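Long-range contact in HTH cro/C1-type domain-containing protein (Thermotoga maritima, PDB 2WUS), which is RodZ, a membrane protein that probably links the MreB cytoskeleton to the membrane, here as its cytoplasmic helix-turn-helix domain, a fold generally assigned to DNA binding: residues F12-R16 with K38-E42. Residues are numbered along the deposited sequence; the frame is centred on the assembly and turned at random.
Sequences FRKKR and KRIEE
Glu-41 is a buried carboxylate that pairs with two arginines of helix 3-17, in different ways. Arg-16 grips it side-on. Its NE gives a hydrogen bond to Glu-41 OE1 at 2.9 Å, and its NH1 gives one to Glu-41 OE2 at 2.8 Å. The guanidinium and carboxylate planes are nearly coplanar, 29° apart. The Arg-16 chain is extended from the backbone and then bends at chi3 (47°), which turns the NE/NH1 edge of the guanidinium onto the carboxylate. The Arg-13 guanidinium adds charge only. Its NE is 3.5 Å from Glu-41 OE2, which lies well out of the guanidinium plane, and no N-H points at the oxygen. Arg-13 CB lies against the carboxylate, 3.7 Å from Glu-41 CD. Arg-13 NH1 comes within 3.6 Å of Lys-38 NZ. This like charge is probably eased by Glu-42, whose OE2 forms a salt bridge with Lys-38 NZ. On the apolar side, Phe-12 CD2 packs 3.8 Å from Ile-40 CG2. A leucine in place of Glu-41 would probably leave the buried Arg-16 guanidinium without its counter-charge and less firmly held. Tyr-61 of helix 51-64 reaches both parts of the contact: its OH hydrogen-bonds Glu-41 OE1, and its ring stacks with Phe-12. Arg-16 NH2 also bonds Ile-21 O. The contact ties helix 3-17 to helix 34-42, with Leu-23 of helix 23-29 against the ion pair and helix 51-64 against Phe-12 and Ile-40.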
# COMPACT_ATOMS: atom_id res chain seq x y z
N PHE C 12 -8.14 -27.91 -11.60
CA PHE C 12 -7.51 -28.14 -10.30
C PHE C 12 -7.67 -29.58 -9.87
O PHE C 12 -6.69 -30.26 -9.57
CB PHE C 12 -8.12 -27.24 -9.22
CG PHE C 12 -7.55 -25.85 -9.19
CD1 PHE C 12 -6.19 -25.64 -9.03
CD2 PHE C 12 -8.39 -24.74 -9.29
CE1 PHE C 12 -5.67 -24.37 -8.99
CE2 PHE C 12 -7.87 -23.47 -9.25
CZ PHE C 12 -6.51 -23.28 -9.10
N ARG C 13 -8.93 -30.04 -9.82
CA ARG C 13 -9.21 -31.41 -9.40
C ARG C 13 -8.37 -32.34 -10.25
O ARG C 13 -7.62 -33.15 -9.72
CB ARG C 13 -10.70 -31.75 -9.56
CG ARG C 13 -11.03 -33.25 -9.43
CD ARG C 13 -12.52 -33.50 -9.11
NE ARG C 13 -12.77 -33.59 -7.66
CZ ARG C 13 -13.96 -33.45 -7.06
NH1 ARG C 13 -14.05 -33.55 -5.74
NH2 ARG C 13 -15.05 -33.20 -7.78
N LYS C 14 -8.48 -32.18 -11.56
CA LYS C 14 -7.81 -33.06 -12.51
C LYS C 14 -6.29 -33.08 -12.33
O LYS C 14 -5.65 -34.13 -12.48
CB LYS C 14 -8.16 -32.69 -13.95
CG LYS C 14 -7.37 -33.45 -15.01
CD LYS C 14 -7.78 -33.04 -16.41
CE LYS C 14 -6.88 -33.67 -17.47
NZ LYS C 14 -7.21 -33.17 -18.84
N LYS C 15 -5.73 -31.93 -12.01
CA LYS C 15 -4.28 -31.80 -11.90
C LYS C 15 -3.77 -32.32 -10.57
O LYS C 15 -2.63 -32.76 -10.45
CB LYS C 15 -3.86 -30.35 -12.09
CG LYS C 15 -2.57 -30.18 -12.85
CD LYS C 15 -1.37 -30.61 -12.06
CE LYS C 15 -0.33 -31.22 -12.98
NZ LYS C 15 -0.17 -30.46 -14.25
N ARG C 16 -4.63 -32.27 -9.55
CA ARG C 16 -4.23 -32.75 -8.24
C ARG C 16 -4.19 -34.27 -8.27
O ARG C 16 -3.26 -34.90 -7.75
CB ARG C 16 -5.20 -32.26 -7.17
CG ARG C 16 -4.83 -32.72 -5.78
CD ARG C 16 -5.77 -32.12 -4.76
NE ARG C 16 -7.15 -32.25 -5.18
CZ ARG C 16 -7.86 -33.36 -5.06
NH1 ARG C 16 -9.12 -33.39 -5.47
NH2 ARG C 16 -7.30 -34.45 -4.53
N LYS C 38 -12.35 -28.06 -1.73
CA LYS C 38 -13.42 -28.83 -2.35
C LYS C 38 -14.28 -27.89 -3.16
O LYS C 38 -14.41 -28.03 -4.38
CB LYS C 38 -14.29 -29.57 -1.33
CG LYS C 38 -15.32 -30.52 -1.97
CD LYS C 38 -15.07 -32.00 -1.62
CE LYS C 38 -15.22 -32.96 -2.82
NZ LYS C 38 -16.63 -33.12 -3.32
N ARG C 39 -14.87 -26.92 -2.48
CA ARG C 39 -15.66 -25.89 -3.14
C ARG C 39 -14.99 -25.37 -4.41
O ARG C 39 -15.59 -25.34 -5.47
CB ARG C 39 -15.98 -24.76 -2.15
CG ARG C 39 -16.55 -25.25 -0.81
CD ARG C 39 -17.30 -24.15 -0.08
NE ARG C 39 -17.90 -23.22 -1.03
CZ ARG C 39 -18.56 -22.11 -0.70
NH1 ARG C 39 -19.05 -21.34 -1.66
NH2 ARG C 39 -18.72 -21.78 0.58
N ILE C 40 -13.73 -24.97 -4.30
CA ILE C 40 -13.00 -24.45 -5.45
C ILE C 40 -13.04 -25.40 -6.64
O ILE C 40 -13.13 -24.97 -7.80
CB ILE C 40 -11.54 -24.13 -5.10
CG1 ILE C 40 -11.47 -22.81 -4.34
CG2 ILE C 40 -10.69 -24.08 -6.34
CD1 ILE C 40 -10.13 -22.55 -3.73
N GLU C 41 -12.97 -26.70 -6.34
CA GLU C 41 -12.88 -27.71 -7.38
C GLU C 41 -14.24 -27.93 -8.06
O GLU C 41 -14.33 -28.10 -9.28
CB GLU C 41 -12.30 -29.01 -6.82
CG GLU C 41 -10.82 -28.94 -6.45
CD GLU C 41 -10.18 -30.32 -6.24
OE1 GLU C 41 -8.95 -30.45 -6.47
OE2 GLU C 41 -10.88 -31.27 -5.85
N GLU C 42 -15.30 -27.91 -7.27
CA GLU C 42 -16.64 -28.02 -7.85
C GLU C 42 -17.13 -26.68 -8.41
O GLU C 42 -18.26 -26.56 -8.90
CB GLU C 42 -17.61 -28.63 -6.84
CG GLU C 42 -17.26 -28.37 -5.41
CD GLU C 42 -17.87 -29.39 -4.49
OE1 GLU C 42 -18.42 -29.00 -3.43
OE2 GLU C 42 -17.80 -30.60 -4.84